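Local coordinates for phytase (Debaryomyces castellii, PDB 2GFI), which probably removes phosphate from phytate, starting at the 3-position of the inositol ring, as a 3-phytase of the histidine acid phosphatase family, at residues 295-309 with 334-347. Numbering follows the deposited sequence.
Sequences NSAGNNMTRVIGSTL and TDIEIFHSAIGILI. With NAG (2-acetamido-2-deoxy-beta-D-glucopyranose), chain C.
Ile338 pushes its side chain as a knob into a hole formed by Asn295, Thr302, Ile305 and Gly306, where the segments 302-309 and 334-343 of two helices of the histidine phosphatase domain cross almost perpendicularly, at -96°. The axes of these segments come within 6.8 Å of each other. Gly306 allows this approach, having no CB to run into Ile338 O: its CA rests 3.2 Å from Ile338 O in a CA-H...O contact, and Ala342 CB packs on the backbone around Gly306 C and Ser307 N. With Ile338 CG2 anti to the backbone N, that methyl points at helix 302-309 and meets Ile305 CG2 at 3.5 Å, a tight fit.

Further along, the Phe339 ring is held between two aliphatic groups. Leu309 CB makes a CH-pi contact 3.9 Å from the ring centroid, while Ile343 CD1 covers the opposite face; Phe67 adds an edge-to-face ring contact.

One group of polar contacts lies around Thr302 and the turns of 296-302. Ser341 OG donates to Thr302 OG1 at 2.7 Å, and this threonine hydroxyl also lies close to Ser296 O and Asn299 O, where the two turns and Ser341 meet. A water joins Ser296 OG to Glu337 O. Beside it, Ile347 returns to touch this loop, its CG2 on Ala297 CB at 3.6 Å.

The N-terminal end of helix 334-343 lies beside the predicted active site: Thr334 follows Asp333, the predicted proton donor, and its CG2 lies against Asn295 OD1. One turn on, the Glu337 carboxylate is shared, OE1 bonding to Tyr363 and OE2 to Asn295. Asn295 ND2 reaches Glu337 OE2 at 2.7 Å on the syn side. It comes in 32° out of the carboxylate plane, and the Asn295 amide and Glu337 carboxylate planes are turned 74° apart.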
ATOM      1  N   ASN A 295      21.925   1.666 -28.488  1.00 25.79           N
ATOM      2  CA  ASN A 295      21.509   3.037 -28.193  1.00 25.84           C
ATOM      3  C   ASN A 295      22.309   3.737 -27.118  1.00 25.68           C
ATOM      4  O   ASN A 295      22.003   4.875 -26.786  1.00 25.34           O
ATOM      5  CB  ASN A 295      20.048   3.083 -27.761  1.00 25.58           C
ATOM      6  CG  ASN A 295      19.141   2.318 -28.680  1.00 26.18           C
ATOM      7  OD1 ASN A 295      19.366   2.271 -29.881  1.00 27.01           O
ATOM      8  ND2 ASN A 295      18.081   1.720 -28.111  1.00 24.77           N
ATOM      9  N   SER A 296      23.290   3.052 -26.555  1.00 26.09           N
ATOM     10  CA  SER A 296      24.067   3.625 -25.487  1.00 27.34           C
ATOM     11  C   SER A 296      25.564   3.414 -25.728  1.00 28.04           C
ATOM     12  O   SER A 296      25.999   3.219 -26.863  1.00 28.49           O
ATOM     13  CB  SER A 296      23.609   3.027 -24.158  1.00 27.81           C
ATOM     14  OG  SER A 296      24.002   3.837 -23.072  1.00 28.19           O
ATOM     15  N   ALA A 297      26.349   3.440 -24.666  1.00 28.58           N
ATOM     16  CA  ALA A 297      27.799   3.486 -24.773  1.00 29.27           C
ATOM     17  C   ALA A 297      28.427   2.233 -25.395  1.00 29.51           C
ATOM     18  O   ALA A 297      29.620   2.223 -25.710  1.00 29.99           O
ATOM     19  CB  ALA A 297      28.421   3.790 -23.392  1.00 28.68           C
ATOM     20  N   GLY A 298      27.635   1.182 -25.556  1.00 29.75           N
ATOM     21  CA  GLY A 298      28.078  -0.016 -26.281  1.00 30.08           C
ATOM     22  C   GLY A 298      28.353   0.329 -27.734  1.00 30.53           C
ATOM     23  O   GLY A 298      29.186  -0.277 -28.372  1.00 30.95           O
ATOM     24  N   ASN A 299      27.638   1.312 -28.256  1.00 31.05           N
ATOM     25  CA  ASN A 299      27.800   1.738 -29.630  1.00 31.90           C
ATOM     26  C   ASN A 299      28.638   3.022 -29.666  1.00 33.20           C
ATOM     27  O   ASN A 299      28.250   4.042 -29.052  1.00 32.85           O
ATOM     28  CB  ASN A 299      26.432   1.949 -30.292  1.00 31.10           C
ATOM     29  CG  ASN A 299      26.536   2.173 -31.798  1.00 31.54           C
ATOM     30  OD1 ASN A 299      27.099   3.168 -32.247  1.00 32.18           O
ATOM     31  ND2 ASN A 299      25.975   1.250 -32.587  1.00 31.06           N
ATOM     32  N   ASN A 300      29.774   2.960 -30.384  1.00 34.23           N
ATOM     33  CA  ASN A 300      30.739   4.058 -30.428  1.00 35.40           C
ATOM     34  C   ASN A 300      30.165   5.387 -30.949  1.00 35.11           C
ATOM     35  O   ASN A 300      30.725   6.459 -30.692  1.00 36.27           O
ATOM     36  CB  ASN A 300      32.061   3.649 -31.156  1.00 36.55           C
ATOM     37  CG  ASN A 300      31.870   3.200 -32.651  1.00 38.79           C
ATOM     38  OD1 ASN A 300      30.807   3.380 -33.265  1.00 40.36           O
ATOM     39  ND2 ASN A 300      32.947   2.611 -33.236  1.00 42.60           N
ATOM     40  N   MET A 301      29.032   5.330 -31.640  1.00 33.76           N
ATOM     41  CA  MET A 301      28.494   6.527 -32.268  1.00 32.65           C
ATOM     42  C   MET A 301      27.557   7.346 -31.413  1.00 32.00           C
ATOM     43  O   MET A 301      27.285   8.495 -31.727  1.00 32.09           O
ATOM     44  CB  MET A 301      27.847   6.205 -33.623  1.00 32.78           C
ATOM     45  CG  MET A 301      28.862   5.989 -34.742  1.00 34.70           C
ATOM     46  SD  MET A 301      30.052   7.370 -34.897  1.00 38.08           S
ATOM     47  CE  MET A 301      28.947   8.645 -35.480  1.00 36.53           C
ATOM     48  N   THR A 302      27.076   6.781 -30.311  1.00 31.60           N
ATOM     49  CA  THR A 302      26.008   7.430 -29.535  1.00 30.20           C
ATOM     50  C   THR A 302      26.482   8.602 -28.710  1.00 30.80           C
ATOM     51  O   THR A 302      25.719   9.542 -28.475  1.00 30.08           O
ATOM     52  CB  THR A 302      25.286   6.430 -28.624  1.00 30.12           C
ATOM     53  OG1 THR A 302      26.234   5.861 -27.701  1.00 28.35           O
ATOM     54  CG2 THR A 302      24.701   5.270 -29.454  1.00 26.47           C
ATOM     55  N   ARG A 303      27.733   8.565 -28.254  1.00 31.58           N
ATOM     56  CA  ARG A 303      28.202   9.706 -27.537  1.00 32.50           C
ATOM     57  C   ARG A 303      28.198  10.952 -28.410  1.00 32.73           C
ATOM     58  O   ARG A 303      27.791  12.028 -27.920  1.00 32.80           O
ATOM     59  CB  ARG A 303      29.566   9.541 -26.935  1.00 33.64           C
ATOM     60  CG  ARG A 303      29.797  10.764 -26.077  1.00 36.98           C
ATOM     61  CD  ARG A 303      30.932  10.718 -25.193  1.00 42.05           C
ATOM     62  NE  ARG A 303      31.026   9.504 -24.414  1.00 45.50           N
ATOM     63  CZ  ARG A 303      31.725   9.438 -23.286  1.00 48.42           C
ATOM     64  NH1 ARG A 303      32.312  10.544 -22.817  1.00 47.96           N
ATOM     65  NH2 ARG A 303      31.823   8.283 -22.620  1.00 48.34           N
ATOM     66  N   VAL A 304      28.642  10.833 -29.678  1.00 31.78           N
ATOM     67  CA  VAL A 304      28.635  12.018 -30.560  1.00 30.97           C
ATOM     68  C   VAL A 304      27.208  12.501 -30.808  1.00 30.24           C
ATOM     69  O   VAL A 304      26.948  13.696 -30.721  1.00 29.78           O
ATOM     70  CB  VAL A 304      29.396  11.840 -31.918  1.00 30.87           C
ATOM     71  CG1 VAL A 304      28.747  10.793 -32.801  1.00 29.28           C
ATOM     72  CG2 VAL A 304      29.406  13.180 -32.675  1.00 31.68           C
ATOM     73  N   ILE A 305      26.301  11.565 -31.108  1.00 29.76           N
ATOM     74  CA  ILE A 305      24.886  11.891 -31.315  1.00 30.73           C
ATOM     75  C   ILE A 305      24.246  12.469 -30.046  1.00 30.65           C
ATOM     76  O   ILE A 305      23.641  13.523 -30.101  1.00 31.49           O
ATOM     77  CB  ILE A 305      24.077  10.670 -31.794  1.00 30.81           C
ATOM     78  CG1 ILE A 305      24.607  10.132 -33.111  1.00 30.23           C
ATOM     79  CG2 ILE A 305      22.600  11.049 -31.947  1.00 30.63           C
ATOM     80  CD1 ILE A 305      24.142   8.703 -33.391  1.00 30.03           C
ATOM     81  N   GLY A 306      24.395  11.787 -28.907  1.00 30.75           N
ATOM     82  CA  GLY A 306      23.843  12.268 -27.636  1.00 30.82           C
ATOM     83  C   GLY A 306      24.315  13.651 -27.221  1.00 30.70           C
ATOM     84  O   GLY A 306      23.576  14.396 -26.578  1.00 30.74           O
ATOM     85  N   SER A 307      25.551  13.981 -27.593  1.00 30.82           N
ATOM     86  CA  SER A 307      26.204  15.233 -27.205  1.00 30.97           C
ATOM     87  C   SER A 307      25.565  16.450 -27.826  1.00 30.71           C
ATOM     88  O   SER A 307      25.795  17.565 -27.354  1.00 31.43           O
ATOM     89  CB  SER A 307      27.690  15.220 -27.581  1.00 31.20           C
ATOM     90  OG  SER A 307      28.386  14.248 -26.839  1.00 31.15           O
ATOM     91  N   THR A 308      24.781  16.250 -28.880  1.00 30.10           N
ATOM     92  CA  THR A 308      24.110  17.367 -29.513  1.00 30.12           C
ATOM     93  C   THR A 308      23.100  17.961 -28.565  1.00 30.46           C
ATOM     94  O   THR A 308      23.125  19.190 -28.328  1.00 30.91           O
ATOM     95  CB  THR A 308      23.479  17.011 -30.899  1.00 30.25           C
ATOM     96  OG1 THR A 308      22.526  15.954 -30.745  1.00 30.58           O
ATOM     97  CG2 THR A 308      24.515  16.421 -31.826  1.00 29.82           C
ATOM     98  N   LEU A 309      22.235  17.107 -27.995  1.00 30.43           N
ATOM     99  CA  LEU A 309      21.271  17.566 -26.981  1.00 30.49           C
ATOM    100  C   LEU A 309      21.935  17.917 -25.674  1.00 29.42           C
ATOM    101  O   LEU A 309      21.453  18.775 -24.983  1.00 29.63           O
ATOM    102  CB  LEU A 309      20.117  16.568 -26.748  1.00 31.59           C
ATOM    103  CG  LEU A 309      19.120  16.398 -27.901  1.00 32.92           C
ATOM    104  CD1 LEU A 309      18.082  15.321 -27.583  1.00 34.89           C
ATOM    105  CD2 LEU A 309      18.450  17.735 -28.300  1.00 33.36           C
ATOM    106  N   THR A 334      14.795   5.999 -27.891  1.00 26.54           N
ATOM    107  CA  THR A 334      16.088   5.865 -28.526  1.00 26.28           C
ATOM    108  C   THR A 334      16.870   7.152 -28.436  1.00 25.66           C
ATOM    109  O   THR A 334      18.057   7.134 -28.193  1.00 25.87           O
ATOM    110  CB  THR A 334      15.934   5.398 -29.980  1.00 26.55           C
ATOM    111  OG1 THR A 334      15.391   4.071 -29.989  1.00 27.94           O
ATOM    112  CG2 THR A 334      17.315   5.179 -30.603  1.00 26.77           C
ATOM    113  N   ASP A 335      16.183   8.276 -28.556  1.00 25.65           N
ATOM    114  CA  ASP A 335      16.854   9.554 -28.585  1.00 25.99           C
ATOM    115  C   ASP A 335      17.270   9.947 -27.206  1.00 26.00           C
ATOM    116  O   ASP A 335      18.363  10.505 -27.006  1.00 25.67           O
ATOM    117  CB  ASP A 335      15.931  10.562 -29.190  1.00 26.26           C
ATOM    118  CG  ASP A 335      15.536  10.157 -30.568  1.00 28.88           C
ATOM    119  OD1 ASP A 335      16.468  10.164 -31.411  1.00 31.23           O
ATOM    120  OD2 ASP A 335      14.374   9.760 -30.884  1.00 30.62           O
ATOM    121  N   ILE A 336      16.406   9.600 -26.254  1.00 25.56           N
ATOM    122  CA  ILE A 336      16.685   9.841 -24.861  1.00 24.63           C
ATOM    123  C   ILE A 336      17.780   8.916 -24.385  1.00 24.18           C
ATOM    124  O   ILE A 336      18.566   9.316 -23.541  1.00 23.07           O
ATOM    125  CB  ILE A 336      15.418   9.688 -24.022  1.00 24.26           C
ATOM    126  CG1 ILE A 336      14.399  10.749 -24.455  1.00 24.42           C
ATOM    127  CG2 ILE A 336      15.751   9.819 -22.535  1.00 24.35           C
ATOM    128  CD1 ILE A 336      13.034  10.613 -23.801  1.00 23.86           C
ATOM    129  N   GLU A 337      17.825   7.686 -24.907  1.00 24.33           N
ATOM    130  CA  GLU A 337      18.904   6.757 -24.530  1.00 24.71           C
ATOM    131  C   GLU A 337      20.228   7.248 -25.021  1.00 23.59           C
ATOM    132  O   GLU A 337      21.194   7.247 -24.282  1.00 23.87           O
ATOM    133  CB  GLU A 337      18.712   5.346 -25.078  1.00 24.98           C
ATOM    134  CG  GLU A 337      18.070   4.444 -24.093  1.00 28.29           C
ATOM    135  CD  GLU A 337      18.137   3.007 -24.505  1.00 30.30           C
ATOM    136  OE1 GLU A 337      18.682   2.191 -23.712  1.00 26.93           O
ATOM    137  OE2 GLU A 337      17.602   2.723 -25.605  1.00 32.75           O
ATOM    138  N   ILE A 338      20.263   7.644 -26.282  1.00 23.13           N
ATOM    139  CA  ILE A 338      21.465   8.188 -26.881  1.00 23.63           C
ATOM    140  C   ILE A 338      21.869   9.484 -26.172  1.00 23.68           C
ATOM    141  O   ILE A 338      23.030   9.681 -25.852  1.00 24.05           O
ATOM    142  CB  ILE A 338      21.241   8.398 -28.397  1.00 23.84           C
ATOM    143  CG1 ILE A 338      21.038   7.033 -29.103  1.00 23.64           C
ATOM    144  CG2 ILE A 338      22.368   9.237 -28.994  1.00 22.68           C
ATOM    145  CD1 ILE A 338      20.436   7.132 -30.492  1.00 22.53           C
ATOM    146  N   PHE A 339      20.899  10.348 -25.900  1.00 23.65           N
ATOM    147  CA  PHE A 339      21.130  11.516 -25.047  1.00 24.53           C
ATOM    148  C   PHE A 339      21.859  11.105 -23.765  1.00 24.26           C
ATOM    149  O   PHE A 339      22.905  11.665 -23.455  1.00 24.68           O
ATOM    150  CB  PHE A 339      19.788  12.220 -24.762  1.00 24.98           C
ATOM    151  CG  PHE A 339      19.892  13.499 -23.981  1.00 26.45           C
ATOM    152  CD1 PHE A 339      21.095  14.193 -23.852  1.00 27.30           C
ATOM    153  CD2 PHE A 339      18.746  14.050 -23.408  1.00 28.19           C
ATOM    154  CE1 PHE A 339      21.143  15.409 -23.139  1.00 27.40           C
ATOM    155  CE2 PHE A 339      18.807  15.263 -22.664  1.00 28.76           C
ATOM    156  CZ  PHE A 339      19.998  15.937 -22.555  1.00 26.45           C
ATOM    157  N   HIS A 340      21.341  10.096 -23.062  1.00 23.87           N
ATOM    158  CA  HIS A 340      21.953   9.564 -21.821  1.00 23.45           C
ATOM    159  C   HIS A 340      23.305   8.935 -22.000  1.00 23.70           C
ATOM    160  O   HIS A 340      24.122   8.928 -21.078  1.00 23.43           O
ATOM    161  CB  HIS A 340      21.012   8.569 -21.105  1.00 23.13           C
ATOM    162  CG  HIS A 340      20.000   9.249 -20.239  1.00 22.29           C
ATOM    163  ND1 HIS A 340      20.210   9.485 -18.889  1.00 20.94           N
ATOM    164  CD2 HIS A 340      18.807   9.803 -20.541  1.00 21.44           C
ATOM    165  CE1 HIS A 340      19.173  10.137 -18.397  1.00 20.50           C
ATOM    166  NE2 HIS A 340      18.309  10.346 -19.378  1.00 22.04           N
ATOM    167  N   SER A 341      23.562   8.413 -23.192  1.00 24.66           N
ATOM    168  CA  SER A 341      24.922   7.978 -23.527  1.00 25.33           C
ATOM    169  C   SER A 341      25.907   9.145 -23.337  1.00 25.92           C
ATOM    170  O   SER A 341      27.017   8.961 -22.837  1.00 25.93           O
ATOM    171  CB  SER A 341      24.973   7.482 -24.962  1.00 25.35           C
ATOM    172  OG  SER A 341      26.128   6.713 -25.154  1.00 25.05           O
ATOM    173  N   ALA A 342      25.487  10.350 -23.714  1.00 25.33           N
ATOM    174  CA  ALA A 342      26.328  11.490 -23.483  1.00 25.27           C
ATOM    175  C   ALA A 342      26.178  12.068 -22.075  1.00 25.42           C
ATOM    176  O   ALA A 342      27.182  12.479 -21.508  1.00 26.68           O
ATOM    177  CB  ALA A 342      26.131  12.548 -24.550  1.00 24.79           C
ATOM    178  N   ILE A 343      24.965  12.125 -21.515  1.00 24.95           N
ATOM    179  CA  ILE A 343      24.786  12.580 -20.112  1.00 24.34           C
ATOM    180  C   ILE A 343      25.665  11.791 -19.171  1.00 24.91           C
ATOM    181  O   ILE A 343      26.329  12.358 -18.298  1.00 25.56           O
ATOM    182  CB  ILE A 343      23.315  12.496 -19.621  1.00 24.36           C
ATOM    183  CG1 ILE A 343      22.396  13.410 -20.452  1.00 23.96           C
ATOM    184  CG2 ILE A 343      23.235  12.895 -18.136  1.00 22.96           C
ATOM    185  CD1 ILE A 343      20.904  13.049 -20.394  1.00 22.76           C
ATOM    186  N   GLY A 344      25.682  10.476 -19.333  1.00 24.70           N
ATOM    187  CA  GLY A 344      26.627   9.673 -18.588  1.00 24.76           C
ATOM    188  C   GLY A 344      26.347   9.457 -17.119  1.00 24.99           C
ATOM    189  O   GLY A 344      27.228   9.082 -16.378  1.00 26.64           O
ATOM    190  N   ILE A 345      25.118   9.630 -16.680  1.00 24.67           N
ATOM    191  CA  ILE A 345      24.792   9.367 -15.273  1.00 23.91           C
ATOM    192  C   ILE A 345      24.198   7.973 -15.011  1.00 24.44           C
ATOM    193  O   ILE A 345      24.168   7.492 -13.877  1.00 24.79           O
ATOM    194  CB  ILE A 345      23.874  10.480 -14.732  1.00 22.57           C
ATOM    195  CG1 ILE A 345      22.601  10.561 -15.571  1.00 20.48           C
ATOM    196  CG2 ILE A 345      24.634  11.787 -14.750  1.00 22.79           C
ATOM    197  CD1 ILE A 345      21.539  11.456 -14.966  1.00 19.08           C
ATOM    198  N   LEU A 346      23.691   7.332 -16.051  1.00 25.42           N
ATOM    199  CA  LEU A 346      23.122   5.997 -15.882  1.00 26.06           C
ATOM    200  C   LEU A 346      23.832   4.978 -16.779  1.00 26.98           C
ATOM    201  O   LEU A 346      23.275   3.932 -17.129  1.00 27.25           O
ATOM    202  CB  LEU A 346      21.608   6.033 -16.083  1.00 25.54           C
ATOM    203  CG  LEU A 346      20.860   6.696 -14.919  1.00 23.64           C
ATOM    204  CD1 LEU A 346      19.429   6.965 -15.312  1.00 23.21           C
ATOM    205  CD2 LEU A 346      20.918   5.828 -13.649  1.00 20.78           C
ATOM    206  N   ILE A 347      25.089   5.296 -17.096  1.00 27.69           N
ATOM    207  CA  ILE A 347      25.930   4.500 -18.001  1.00 28.10           C
ATOM    208  C   ILE A 347      26.974   3.698 -17.202  1.00 28.54           C
ATOM    209  O   ILE A 347      27.705   4.257 -16.396  1.00 28.48           O
ATOM    210  CB  ILE A 347      26.606   5.453 -19.071  1.00 27.80           C
ATOM    211  CG1 ILE A 347      25.566   6.336 -19.763  1.00 26.70           C
ATOM    212  CG2 ILE A 347      27.449   4.673 -20.090  1.00 26.76           C
ATOM    213  CD1 ILE A 347      24.323   5.605 -20.265  1.00 26.92           C
TER
HETATM  214  C1  NAG C 800      29.565  20.024 -28.193  1.00 37.79           C
HETATM  215  C2  NAG C 800      29.914  19.518 -29.613  1.00 40.55           C
HETATM  216  C3  NAG C 800      31.422  19.636 -29.928  1.00 41.82           C
HETATM  217  C4  NAG C 800      31.945  21.053 -29.622  1.00 43.43           C
HETATM  218  C5  NAG C 800      31.558  21.333 -28.157  1.00 41.88           C
HETATM  219  C6  NAG C 800      32.000  22.689 -27.649  1.00 41.90           C
HETATM  220  C7  NAG C 800      28.361  17.829 -30.571  1.00 41.16           C
HETATM  221  C8  NAG C 800      28.307  16.397 -31.029  1.00 37.74           C
HETATM  222  N2  NAG C 800      29.434  18.152 -29.826  1.00 39.23           N
HETATM  223  O3  NAG C 800      31.627  19.279 -31.270  1.00 41.16           O
HETATM  224  O4  NAG C 800      33.342  21.266 -29.909  1.00 44.69           O
HETATM  225  O5  NAG C 800      30.142  21.292 -28.002  1.00 38.94           O
HETATM  226  O6  NAG C 800      31.429  22.809 -26.370  1.00 43.40           O
HETATM  227  O7  NAG C 800      27.445  18.604 -30.887  1.00 38.99           O
HETATM  228  O   HOH W   1      22.011   5.470 -22.535  1.00 19.65           O